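PDB 4U3W: 2-aminomuconate 6-semialdehyde dehydrogenase from Burkholderia cenocepacia, which probably catalyses the NAD-dependent oxidation of 2-aminomuconate 6-semialdehyde to 2-aminomuconate. Local coordinates for residues Val158-Leu163 with Ser490-Ser495; Ala127-Phe132 with Lys182-Leu187; Gly164-Ile169 with Met189-Val194. All coordinates share one frame; numbering follows the deposited sequence.

Interaction 1. Residues Val158-Leu163 with Ser490-Ser495; sequences VTRKPL and SLDFYS. With MG (magnesium ion), chain E.
OD1 of Asp492 is gripped twice by the guanidinium of Arg160, whose NE lies 2.8 Å and NH2 2.9 Å from that one oxygen. This is a side-on salt bridge in which both nitrogens converge on a single carboxylate atom. NE meets OD1 nearly along its C-O axis, whereas NH2 comes in on the syn side, well out of the carboxylate plane. The two flat groups are accordingly turned 53° apart, and both N-H bonds are bent, with angles of 136° and 130°. The reach depends on an arginine chain that runs extended from CG to NE. Leu491 lays its CB over the centre of one guanidinium face, 3.8 Å above the plane, while nearer the backbone the CB atoms of Arg160 and Ser495 touch.

At Pro162 and Ser495 the strand 158-162 meets the chain leaving the helix as an antiparallel, non-hydrogen-bonded pair. Beyond it the methyl CD1 of Leu163 makes a close van der Waals contact, 3.3 Å, with the carbonyl O of Phe493. The turn itself binds a magnesium ion through Asp492 O at 2.3 Å and Ser495 O at 2.0 Å, with two waters; one of these also donates to Phe493 O. The other carboxylate oxygen, Asp492 OD2, forms a salt bridge with Arg488 of a second subunit.

Asp492 thus joins strand, helix end and subunit interface. With an arginine at each oxygen its carboxylate probably stays ionised, while its backbone carbonyl helps hold the metal where the helix gives way to strand.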
ATOM      1  N   VAL A 158     -10.658   7.638   2.325  1.00 27.58           N
ATOM      2  CA  VAL A 158      -9.909   8.837   2.014  1.00 27.60           C
ATOM      3  C   VAL A 158     -10.055   9.244   0.561  1.00 30.90           C
ATOM      4  O   VAL A 158      -9.690   8.483  -0.315  1.00 33.50           O
ATOM      5  CB  VAL A 158      -8.417   8.663   2.343  1.00 32.99           C
ATOM      6  CG1 VAL A 158      -7.676   9.986   2.004  1.00 32.03           C
ATOM      7  CG2 VAL A 158      -8.291   8.330   3.813  1.00 31.60           C
ATOM      8  N   THR A 159     -10.668  10.413   0.310  1.00 27.20           N
ATOM      9  CA  THR A 159     -10.872  10.920  -1.043  0.57 30.97           C
ATOM     10  C   THR A 159      -9.824  11.994  -1.364  1.00 34.88           C
ATOM     11  O   THR A 159      -9.194  12.547  -0.463  1.00 34.42           O
ATOM     12  CB  THR A 159     -12.267  11.539  -1.235  0.57 32.15           C
ATOM     13  OG1 THR A 159     -12.366  12.767  -0.480  0.57 29.82           O
ATOM     14  CG2 THR A 159     -13.358  10.558  -0.784  0.57 33.71           C
ATOM     15  N   ARG A 160      -9.609  12.267  -2.652  1.00 38.44           N
ATOM     16  CA  ARG A 160      -8.664  13.310  -3.099  1.00 39.89           C
ATOM     17  C   ARG A 160      -9.461  14.184  -4.033  1.00 40.78           C
ATOM     18  O   ARG A 160     -10.280  13.675  -4.820  1.00 43.63           O
ATOM     19  CB  ARG A 160      -7.456  12.705  -3.813  1.00 42.83           C
ATOM     20  CG  ARG A 160      -6.494  11.889  -2.928  1.00 45.62           C
ATOM     21  CD  ARG A 160      -5.188  11.700  -3.728  1.00 50.82           C
ATOM     22  NE  ARG A 160      -4.190  10.822  -3.123  1.00 55.87           N
ATOM     23  CZ  ARG A 160      -3.820   9.641  -3.640  1.00 61.25           C
ATOM     24  NH1 ARG A 160      -4.374   9.202  -4.767  1.00 63.26           N
ATOM     25  NH2 ARG A 160      -2.900   8.882  -3.036  1.00 61.51           N
ATOM     26  N   LYS A 161      -9.319  15.499  -3.898  1.00 36.94           N
ATOM     27  CA  LYS A 161      -9.887  16.386  -4.869  1.00 31.84           C
ATOM     28  C   LYS A 161      -8.728  17.364  -5.220  1.00 32.69           C
ATOM     29  O   LYS A 161      -7.733  17.430  -4.486  1.00 30.64           O
ATOM     30  CB  LYS A 161     -11.177  17.111  -4.319  1.00 37.44           C
ATOM     31  CG  LYS A 161     -10.992  17.936  -3.037  1.00 41.66           C
ATOM     32  CD  LYS A 161     -12.276  18.818  -2.610  1.00 43.61           C
ATOM     33  CE  LYS A 161     -13.404  17.929  -2.081  1.00 40.55           C
ATOM     34  NZ  LYS A 161     -12.977  17.130  -0.900  1.00 37.72           N
ATOM     35  N   PRO A 162      -8.848  18.110  -6.312  1.00 35.18           N
ATOM     36  CA  PRO A 162      -7.753  19.043  -6.614  1.00 35.87           C
ATOM     37  C   PRO A 162      -7.521  20.064  -5.472  1.00 36.91           C
ATOM     38  O   PRO A 162      -8.537  20.439  -4.839  1.00 33.67           O
ATOM     39  CB  PRO A 162      -8.263  19.782  -7.855  1.00 35.44           C
ATOM     40  CG  PRO A 162      -9.453  19.026  -8.372  1.00 38.25           C
ATOM     41  CD  PRO A 162      -9.999  18.251  -7.234  1.00 38.96           C
ATOM     42  N   LEU A 163      -6.273  20.512  -5.227  1.00 35.88           N
ATOM     43  CA  LEU A 163      -6.031  21.757  -4.437  1.00 37.62           C
ATOM     44  C   LEU A 163      -6.775  22.965  -5.015  1.00 37.03           C
ATOM     45  O   LEU A 163      -7.358  23.778  -4.280  1.00 39.05           O
ATOM     46  CB  LEU A 163      -4.546  22.099  -4.374  1.00 42.63           C
ATOM     47  CG  LEU A 163      -3.564  21.248  -3.573  1.00 43.65           C
ATOM     48  CD1 LEU A 163      -2.130  21.785  -3.688  1.00 38.02           C
ATOM     49  CD2 LEU A 163      -4.002  21.304  -2.128  1.00 47.29           C
ATOM     50  N   SER A 490       3.359  12.858  -5.535  1.00 38.16           N
ATOM     51  CA  SER A 490       2.752  13.848  -6.434  1.00 37.84           C
ATOM     52  C   SER A 490       1.214  13.762  -6.354  1.00 37.51           C
ATOM     53  O   SER A 490       0.515  14.785  -6.272  1.00 38.39           O
ATOM     54  CB  SER A 490       3.264  13.662  -7.865  1.00 37.53           C
ATOM     55  OG  SER A 490       4.634  14.056  -7.971  1.00 37.78           O
ATOM     56  N   LEU A 491       0.692  12.544  -6.333  1.00 37.32           N
ATOM     57  CA  LEU A 491      -0.738  12.343  -6.179  1.00 40.57           C
ATOM     58  C   LEU A 491      -1.268  13.094  -4.920  1.00 40.14           C
ATOM     59  O   LEU A 491      -2.318  13.756  -4.976  1.00 39.29           O
ATOM     60  CB  LEU A 491      -1.046  10.850  -6.038  1.00 36.96           C
ATOM     61  CG  LEU A 491      -0.784   9.954  -7.276  1.00 42.52           C
ATOM     62  CD1 LEU A 491      -1.411   8.537  -7.106  1.00 50.39           C
ATOM     63  CD2 LEU A 491      -1.114  10.573  -8.650  1.00 40.55           C
ATOM     64  N   ASP A 492      -0.548  12.959  -3.800  1.00 37.72           N
ATOM     65  CA  ASP A 492      -0.966  13.568  -2.544  1.00 38.01           C
ATOM     66  C   ASP A 492      -0.682  15.071  -2.539  1.00 38.22           C
ATOM     67  O   ASP A 492      -1.523  15.834  -2.051  1.00 38.17           O
ATOM     68  CB  ASP A 492      -0.276  12.925  -1.331  1.00 38.63           C
ATOM     69  CG  ASP A 492      -0.808  11.538  -1.031  1.00 44.90           C
ATOM     70  OD1 ASP A 492      -1.908  11.180  -1.534  1.00 40.37           O
ATOM     71  OD2 ASP A 492      -0.119  10.828  -0.280  1.00 45.98           O
ATOM     72  N   PHE A 493       0.452  15.504  -3.102  1.00 38.44           N
ATOM     73  CA  PHE A 493       0.739  16.930  -3.018  1.00 38.75           C
ATOM     74  C   PHE A 493      -0.274  17.768  -3.806  1.00 38.43           C
ATOM     75  O   PHE A 493      -0.739  18.800  -3.324  1.00 38.52           O
ATOM     76  CB  PHE A 493       2.115  17.310  -3.528  1.00 39.05           C
ATOM     77  CG  PHE A 493       2.319  18.786  -3.513  1.00 39.41           C
ATOM     78  CD1 PHE A 493       2.534  19.439  -2.302  1.00 40.06           C
ATOM     79  CD2 PHE A 493       2.237  19.551  -4.686  1.00 39.19           C
ATOM     80  CE1 PHE A 493       2.696  20.852  -2.250  1.00 40.50           C
ATOM     81  CE2 PHE A 493       2.386  20.955  -4.655  1.00 39.61           C
ATOM     82  CZ  PHE A 493       2.627  21.608  -3.434  1.00 44.36           C
ATOM     83  N   TYR A 494      -0.554  17.359  -5.032  1.00 37.84           N
ATOM     84  CA  TYR A 494      -1.423  18.130  -5.898  1.00 37.51           C
ATOM     85  C   TYR A 494      -2.926  17.907  -5.622  1.00 37.07           C
ATOM     86  O   TYR A 494      -3.756  18.304  -6.457  1.00 36.73           O
ATOM     87  CB  TYR A 494      -1.104  17.817  -7.362  1.00 37.24           C
ATOM     88  CG  TYR A 494       0.288  18.306  -7.756  1.00 38.27           C
ATOM     89  CD1 TYR A 494       0.514  19.651  -8.111  1.00 37.91           C
ATOM     90  CD2 TYR A 494       1.376  17.432  -7.750  1.00 37.70           C
ATOM     91  CE1 TYR A 494       1.794  20.101  -8.447  1.00 38.26           C
ATOM     92  CE2 TYR A 494       2.653  17.859  -8.091  1.00 37.98           C
ATOM     93  CZ  TYR A 494       2.866  19.180  -8.447  1.00 39.31           C
ATOM     94  OH  TYR A 494       4.131  19.584  -8.770  1.00 38.52           O
ATOM     95  N   SER A 495      -3.251  17.267  -4.487  1.00 37.10           N
ATOM     96  CA  SER A 495      -4.632  17.035  -4.045  1.00 39.88           C
ATOM     97  C   SER A 495      -4.877  17.456  -2.594  1.00 41.39           C
ATOM     98  O   SER A 495      -3.960  17.360  -1.769  1.00 37.56           O
ATOM     99  CB  SER A 495      -5.013  15.544  -4.149  1.00 39.45           C
ATOM    100  OG  SER A 495      -5.074  15.143  -5.488  1.00 40.08           O
TER
HETATM  101 MG    MG E 503      -2.431  17.290  -0.494  1.00 33.22          MG
HETATM  102  O   HOH W   1      -0.983  19.035  -0.630  1.00 33.37           O
HETATM  103  O   HOH W   2      -4.067  17.574   1.422  1.00 35.51           O

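Interaction 2. Residues Ala127-Phe132 with Lys182-Leu187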
ATOM      1  N   ALA A 127       7.363  11.939 -21.839  1.00 35.63           N
ATOM      2  CA  ALA A 127       7.150  10.817 -20.912  1.00 33.15           C
ATOM      3  C   ALA A 127       6.496  11.219 -19.570  1.00 34.22           C
ATOM      4  O   ALA A 127       5.771  10.399 -18.941  1.00 35.42           O
ATOM      5  CB  ALA A 127       8.511  10.083 -20.658  1.00 33.07           C
ATOM      6  N   ASN A 128       6.755  12.452 -19.115  1.00 30.08           N
ATOM      7  CA  ASN A 128       6.118  12.972 -17.896  1.00 29.69           C
ATOM      8  C   ASN A 128       4.608  12.946 -18.028  1.00 31.59           C
ATOM      9  O   ASN A 128       3.921  12.521 -17.090  1.00 32.66           O
ATOM     10  CB  ASN A 128       6.549  14.406 -17.582  1.00 30.38           C
ATOM     11  CG  ASN A 128       7.934  14.473 -16.938  1.00 34.53           C
ATOM     12  OD1 ASN A 128       8.365  13.525 -16.281  1.00 36.96           O
ATOM     13  ND2 ASN A 128       8.661  15.588 -17.168  1.00 33.14           N
ATOM     14  N   PHE A 129       4.100  13.380 -19.190  1.00 29.02           N
ATOM     15  CA  PHE A 129       2.639  13.376 -19.389  1.00 30.63           C
ATOM     16  C   PHE A 129       2.089  11.924 -19.393  1.00 25.94           C
ATOM     17  O   PHE A 129       1.083  11.658 -18.718  1.00 29.74           O
ATOM     18  CB  PHE A 129       2.256  14.118 -20.669  1.00 27.82           C
ATOM     19  CG  PHE A 129       2.275  15.628 -20.497  1.00 29.03           C
ATOM     20  CD1 PHE A 129       1.233  16.283 -19.859  1.00 27.35           C
ATOM     21  CD2 PHE A 129       3.363  16.370 -20.930  1.00 29.52           C
ATOM     22  CE1 PHE A 129       1.282  17.673 -19.669  1.00 28.49           C
ATOM     23  CE2 PHE A 129       3.381  17.777 -20.752  1.00 29.24           C
ATOM     24  CZ  PHE A 129       2.343  18.392 -20.118  1.00 28.14           C
ATOM     25  N   ARG A 130       2.774  10.995 -20.082  1.00 28.07           N
ATOM     26  CA  ARG A 130       2.257   9.609 -20.183  1.00 32.19           C
ATOM     27  C   ARG A 130       2.322   8.906 -18.838  1.00 35.54           C
ATOM     28  O   ARG A 130       1.425   8.129 -18.471  1.00 35.40           O
ATOM     29  CB  ARG A 130       3.035   8.798 -21.239  1.00 33.68           C
ATOM     30  CG  ARG A 130       3.008   9.497 -22.594  1.00 36.06           C
ATOM     31  CD  ARG A 130       2.876   8.508 -23.723  1.00 36.08           C
ATOM     32  NE  ARG A 130       3.182   9.088 -25.013  1.00 36.12           N
ATOM     33  CZ  ARG A 130       2.259   9.551 -25.849  1.00 38.31           C
ATOM     34  NH1 ARG A 130       0.954   9.513 -25.512  1.00 38.74           N
ATOM     35  NH2 ARG A 130       2.635  10.027 -27.034  1.00 37.39           N
ATOM     36  N   THR A 131       3.381   9.192 -18.091  1.00 34.55           N
ATOM     37  CA  THR A 131       3.546   8.576 -16.796  1.00 37.16           C
ATOM     38  C   THR A 131       2.470   8.943 -15.808  1.00 33.84           C
ATOM     39  O   THR A 131       1.884   8.087 -15.143  1.00 32.11           O
ATOM     40  CB  THR A 131       4.912   8.942 -16.202  1.00 42.92           C
ATOM     41  OG1 THR A 131       5.894   8.220 -16.920  1.00 45.09           O
ATOM     42  CG2 THR A 131       4.994   8.529 -14.723  1.00 45.23           C
ATOM     43  N   PHE A 132       2.213  10.233 -15.658  1.00 32.19           N
ATOM     44  CA  PHE A 132       1.195  10.619 -14.720  1.00 30.86           C
ATOM     45  C   PHE A 132      -0.194  10.308 -15.226  1.00 32.37           C
ATOM     46  O   PHE A 132      -1.094  10.130 -14.422  1.00 35.10           O
ATOM     47  CB  PHE A 132       1.321  12.119 -14.345  1.00 35.69           C
ATOM     48  CG  PHE A 132       2.498  12.382 -13.435  1.00 34.54           C
ATOM     49  CD1 PHE A 132       2.467  11.952 -12.118  1.00 35.35           C
ATOM     50  CD2 PHE A 132       3.668  12.927 -13.930  1.00 33.93           C
ATOM     51  CE1 PHE A 132       3.586  12.131 -11.283  1.00 34.12           C
ATOM     52  CE2 PHE A 132       4.778  13.107 -13.111  1.00 34.74           C
ATOM     53  CZ  PHE A 132       4.723  12.719 -11.784  1.00 34.72           C
ATOM     54  N   LYS A 182       6.146  19.349 -13.445  1.00 25.46           N
ATOM     55  CA  LYS A 182       5.120  19.952 -12.568  1.00 26.98           C
ATOM     56  C   LYS A 182       3.749  20.077 -13.242  1.00 29.16           C
ATOM     57  O   LYS A 182       2.695  19.786 -12.616  1.00 25.76           O
ATOM     58  CB  LYS A 182       5.554  21.374 -12.102  1.00 30.32           C
ATOM     59  CG  LYS A 182       6.942  21.438 -11.493  1.00 31.53           C
ATOM     60  CD  LYS A 182       7.080  20.406 -10.374  1.00 34.70           C
ATOM     61  CE  LYS A 182       8.437  20.521  -9.638  1.00 36.94           C
ATOM     62  NZ  LYS A 182       8.598  21.988  -9.218  1.00 41.67           N
ATOM     63  N   VAL A 183       3.731  20.501 -14.500  1.00 27.34           N
ATOM     64  CA  VAL A 183       2.439  20.689 -15.174  1.00 25.74           C
ATOM     65  C   VAL A 183       1.660  19.351 -15.263  1.00 29.19           C
ATOM     66  O   VAL A 183       0.445  19.298 -15.006  1.00 29.59           O
ATOM     67  CB  VAL A 183       2.639  21.275 -16.607  1.00 27.10           C
ATOM     68  CG1 VAL A 183       1.300  21.404 -17.392  1.00 25.19           C
ATOM     69  CG2 VAL A 183       3.320  22.647 -16.531  1.00 29.00           C
ATOM     70  N   ALA A 184       2.360  18.251 -15.562  1.00 29.33           N
ATOM     71  CA  ALA A 184       1.626  16.993 -15.775  1.00 24.73           C
ATOM     72  C   ALA A 184       0.923  16.455 -14.504  1.00 24.83           C
ATOM     73  O   ALA A 184      -0.264  16.163 -14.578  1.00 27.33           O
ATOM     74  CB  ALA A 184       2.558  15.901 -16.424  1.00 24.88           C
ATOM     75  N   PRO A 185       1.622  16.321 -13.353  1.00 25.01           N
ATOM     76  CA  PRO A 185       0.869  15.884 -12.171  1.00 26.85           C
ATOM     77  C   PRO A 185      -0.175  16.928 -11.758  1.00 30.98           C
ATOM     78  O   PRO A 185      -1.256  16.540 -11.286  1.00 30.78           O
ATOM     79  CB  PRO A 185       1.963  15.695 -11.073  1.00 25.45           C
ATOM     80  CG  PRO A 185       3.111  16.566 -11.550  1.00 27.52           C
ATOM     81  CD  PRO A 185       3.068  16.392 -13.068  1.00 27.10           C
ATOM     82  N   ALA A 186       0.093  18.243 -11.928  1.00 27.61           N
ATOM     83  CA  ALA A 186      -0.923  19.202 -11.532  1.00 25.19           C
ATOM     84  C   ALA A 186      -2.225  18.973 -12.312  1.00 27.82           C
ATOM     85  O   ALA A 186      -3.330  18.959 -11.749  1.00 27.64           O
ATOM     86  CB  ALA A 186      -0.388  20.675 -11.772  1.00 25.27           C
ATOM     87  N   LEU A 187      -2.104  18.793 -13.621  1.00 26.64           N
ATOM     88  CA  LEU A 187      -3.300  18.611 -14.445  1.00 28.00           C
ATOM     89  C   LEU A 187      -3.906  17.224 -14.171  1.00 28.25           C
ATOM     90  O   LEU A 187      -5.130  17.052 -14.222  1.00 29.57           O
ATOM     91  CB  LEU A 187      -2.990  18.769 -15.927  1.00 29.42           C
ATOM     92  CG  LEU A 187      -2.566  20.169 -16.402  1.00 30.27           C
ATOM     93  CD1 LEU A 187      -2.213  20.133 -17.884  1.00 29.91           C
ATOM     94  CD2 LEU A 187      -3.690  21.236 -16.162  1.00 30.89           C
TER
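Pro185 lies against one face of the Phe132 ring: its CB sits over the centre of the phenyl group, 3.9 Å from the centroid and only 11° off the normal, a CH-pi contact. The same pyrrolidine extends along that face, bringing CD to 3.6 Å from Phe132 CD2. A second CH-pi contact joins Phe129 and Ala184, whose CB stands 4.0 Å from the ring centroid but is offset toward the rim near CD1. That methyl fills the middle of the interface, touching the carbonyl O of Asn128 at 3.7 Å and approaching Phe132 CD2 obliquely. At the far end of its ring, Phe129 CZ reaches Val183 CG1 at 4.2 Å.

Both phenylalanines have CG anti to the carbonyl carbon, beside the backbone N, which carries their rings to Ala184 and Pro185. Behind them the segments 127-132 and 182-187 run roughly parallel, their local axes 8.6 Å apart at closest approach and inclined at 24°. Because the side chain of Ala184 is a single methyl, the backbones come close, CA of Phe129 lying 5.2 Å from CA of Ala184. At Pro185 the imide nitrogen has no hydrogen to give to the preceding turn, and helix 175-188 is kinked there. Farther out, Leu88, Ile91 and Ile95 of helix 81-96 pack on Phe129, and Asn128 ND2 bonds to Thr180 OG1, two residues ahead of Lys182 on the same helix.

No hydrogen bond crosses between the two segments. Their buried association rests on methyl and methylene groups against aromatic faces, so it depends on close shape matching and dispersion rather than on charge.

Interaction 3. Residues Gly164-Ile169 with Met189-Val194; sequences GVIGII and MGNCVV
Val165, Ile166 and Gly167 pair in parallel with Cys192, Val193 and Val194, joining the two strands of a beta-alpha-beta crossover, a unit of the Rossmann-like nucleotide-binding domain expected in aldehyde dehydrogenases. Helix 175-188 makes the connection.

Backbone hydrogen bonds zip the edges together. Cys192 N donates to Gly164 O and Ile166 N to Cys192 O; Val194 N then donates to Ile166 O at 3.1 Å, and Ile168 N to Val194 O. Between them lie CA-H...O contacts, including Gly167 CA to Val194 O at 3.3 Å.

Apolar contacts occupy both faces of the sheet. On one, Val165 CG1 meets Val194 CG2 at 4.1 Å, with helix 58-76 packing on Val165 and Cys192. On the other, Ile168 CD1 meets Val193 CG1 at 3.9 Å, and helix 175-188 packs against both residues.

The turns before the strands combine glycine geometry with a polar side chain. Gly190, at positive phi, is the C-prime residue of a Schellman motif ending the helix. Gly164 has backbone angles (139/-94°) that would jam a CB against the preceding carbonyl. With CG anti to its carbonyl carbon (chi1 -55°), Asn191 places its carboxamide beside Gly164 N, and Ile166 CG1 packs on its CB at 3.6 Å. Its ND2 is satisfied by Tyr494 O and Ala186 O, while Gly164 N gives Asn191 OD1 a nearly straight bond of 2.9 Å in the carbonyl plane.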
ATOM      1  N   GLY A 164      -6.760  23.093  -6.340  1.00 33.95           N
ATOM      2  CA  GLY A 164      -7.449  24.192  -6.989  1.00 32.42           C
ATOM      3  C   GLY A 164      -6.619  24.760  -8.130  1.00 34.56           C
ATOM      4  O   GLY A 164      -6.699  24.263  -9.290  1.00 31.44           O
ATOM      5  N   VAL A 165      -5.854  25.808  -7.804  1.00 32.18           N
ATOM      6  CA  VAL A 165      -5.021  26.488  -8.772  1.00 29.74           C
ATOM      7  C   VAL A 165      -3.559  26.347  -8.323  1.00 28.88           C
ATOM      8  O   VAL A 165      -3.171  26.795  -7.240  1.00 32.68           O
ATOM      9  CB  VAL A 165      -5.367  27.978  -8.898  1.00 31.64           C
ATOM     10  CG1 VAL A 165      -4.439  28.627  -9.924  1.00 33.25           C
ATOM     11  CG2 VAL A 165      -6.866  28.161  -9.301  1.00 32.90           C
ATOM     12  N   ILE A 166      -2.743  25.730  -9.157  1.00 28.72           N
ATOM     13  CA  ILE A 166      -1.337  25.547  -8.800  1.00 28.60           C
ATOM     14  C   ILE A 166      -0.501  26.599  -9.507  1.00 27.12           C
ATOM     15  O   ILE A 166      -0.604  26.701 -10.709  1.00 28.02           O
ATOM     16  CB  ILE A 166      -0.803  24.189  -9.240  1.00 29.67           C
ATOM     17  CG1 ILE A 166      -1.726  23.073  -8.754  1.00 29.79           C
ATOM     18  CG2 ILE A 166       0.686  24.031  -8.735  1.00 26.68           C
ATOM     19  CD1 ILE A 166      -1.620  22.835  -7.293  1.00 31.22           C
ATOM     20  N   GLY A 167       0.334  27.334  -8.772  1.00 27.59           N
ATOM     21  CA  GLY A 167       1.259  28.263  -9.380  1.00 31.24           C
ATOM     22  C   GLY A 167       2.607  27.553  -9.566  1.00 30.89           C
ATOM     23  O   GLY A 167       3.118  26.965  -8.616  1.00 32.04           O
ATOM     24  N   ILE A 168       3.154  27.603 -10.783  1.00 28.09           N
ATOM     25  CA  ILE A 168       4.356  26.816 -11.150  1.00 28.48           C
ATOM     26  C   ILE A 168       5.433  27.775 -11.639  1.00 28.62           C
ATOM     27  O   ILE A 168       5.234  28.496 -12.625  1.00 26.53           O
ATOM     28  CB  ILE A 168       4.049  25.774 -12.244  1.00 26.01           C
ATOM     29  CG1 ILE A 168       3.088  24.663 -11.699  1.00 25.93           C
ATOM     30  CG2 ILE A 168       5.388  25.128 -12.773  1.00 27.46           C
ATOM     31  CD1 ILE A 168       2.640  23.668 -12.761  1.00 28.19           C
ATOM     32  N   ILE A 169       6.549  27.831 -10.925  1.00 27.11           N
ATOM     33  CA  ILE A 169       7.633  28.692 -11.333  1.00 27.27           C
ATOM     34  C   ILE A 169       8.840  27.800 -11.692  1.00 31.42           C
ATOM     35  O   ILE A 169       9.348  27.092 -10.830  1.00 30.29           O
ATOM     36  CB  ILE A 169       7.994  29.648 -10.251  1.00 29.71           C
ATOM     37  CG1 ILE A 169       6.823  30.663 -10.079  1.00 37.13           C
ATOM     38  CG2 ILE A 169       9.215  30.463 -10.622  1.00 28.26           C
ATOM     39  CD1 ILE A 169       6.796  31.297  -8.766  1.00 37.20           C
ATOM     40  N   MET A 189      -4.170  15.607 -11.439  1.00 25.08           N
ATOM     41  CA  MET A 189      -4.996  15.627 -10.238  1.00 27.67           C
ATOM     42  C   MET A 189      -6.173  16.629 -10.326  1.00 27.73           C
ATOM     43  O   MET A 189      -6.858  16.838  -9.338  1.00 27.46           O
ATOM     44  CB  MET A 189      -4.178  15.968  -8.988  1.00 28.66           C
ATOM     45  CG  MET A 189      -3.062  15.067  -8.689  1.00 29.39           C
ATOM     46  SD  MET A 189      -3.393  13.281  -9.010  1.00 44.32           S
ATOM     47  CE  MET A 189      -4.562  12.887  -7.741  1.00 41.49           C
ATOM     48  N   GLY A 190      -6.428  17.168 -11.503  1.00 27.83           N
ATOM     49  CA  GLY A 190      -7.640  17.927 -11.735  1.00 29.48           C
ATOM     50  C   GLY A 190      -7.502  19.372 -11.333  1.00 30.86           C
ATOM     51  O   GLY A 190      -8.524  20.069 -11.202  1.00 30.28           O
ATOM     52  N   ASN A 191      -6.260  19.834 -11.111  1.00 29.34           N
ATOM     53  CA  ASN A 191      -6.046  21.283 -10.860  1.00 29.43           C
ATOM     54  C   ASN A 191      -6.021  22.103 -12.127  1.00 31.12           C
ATOM     55  O   ASN A 191      -5.713  21.571 -13.204  1.00 28.66           O
ATOM     56  CB  ASN A 191      -4.717  21.548 -10.147  1.00 29.45           C
ATOM     57  CG  ASN A 191      -4.580  20.779  -8.872  1.00 28.36           C
ATOM     58  OD1 ASN A 191      -5.142  21.174  -7.843  1.00 29.03           O
ATOM     59  ND2 ASN A 191      -3.810  19.662  -8.911  1.00 27.65           N
ATOM     60  N   CYS A 192      -6.258  23.418 -12.001  1.00 29.13           N
ATOM     61  CA  CYS A 192      -5.847  24.322 -13.042  1.00 29.20           C
ATOM     62  C   CYS A 192      -4.449  24.874 -12.714  1.00 28.14           C
ATOM     63  O   CYS A 192      -3.981  24.813 -11.574  1.00 28.23           O
ATOM     64  CB  CYS A 192      -6.857  25.498 -13.197  1.00 27.12           C
ATOM     65  SG  CYS A 192      -8.512  24.775 -13.678  1.00 33.01           S
ATOM     66  N   VAL A 193      -3.797  25.455 -13.710  1.00 27.66           N
ATOM     67  CA  VAL A 193      -2.382  25.820 -13.592  0.68 26.00           C
ATOM     68  C   VAL A 193      -2.138  27.280 -14.088  1.00 26.26           C
ATOM     69  O   VAL A 193      -2.665  27.663 -15.118  1.00 26.28           O
ATOM     70  CB  VAL A 193      -1.525  24.817 -14.420  0.68 29.28           C
ATOM     71  CG1 VAL A 193      -0.167  25.377 -14.773  0.68 29.98           C
ATOM     72  CG2 VAL A 193      -1.421  23.426 -13.705  0.68 25.35           C
ATOM     73  N   VAL A 194      -1.317  28.036 -13.375  1.00 26.51           N
ATOM     74  CA  VAL A 194      -0.755  29.283 -13.839  1.00 26.71           C
ATOM     75  C   VAL A 194       0.756  29.105 -13.735  1.00 29.38           C
ATOM     76  O   VAL A 194       1.285  28.933 -12.632  1.00 26.71           O
ATOM     77  CB  VAL A 194      -1.184  30.494 -12.989  1.00 27.44           C
ATOM     78  CG1 VAL A 194      -0.435  31.807 -13.480  1.00 27.68           C
ATOM     79  CG2 VAL A 194      -2.689  30.675 -13.064  1.00 27.78           C
TER

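In the fold
Three contacts around one crossover show how neighbouring contacts share secondary-structure elements. Interactions 1 and 3 both use strand 153-169, and their centres lie about 12 Å apart. Asn191 brings all three together: its ND2 bonds to Tyr494 O of interaction 1 at 2.8 Å and to Ala186 O of interaction 2 at 3.0 Å. Interaction 2 packs the crossover helix 175-188 against helix 114-138, and Ala186 CB touches Val193 CG2 of interaction 3 at 3.5 Å. Tyr494 CE2 lies against Pro185 CG at 3.7 Å, linking interactions 1 and 2. The magnesium ion of interaction 1 lies about 9 Å from the nearest side-chain atom of Asn191 and about 12 Å from that of Pro185.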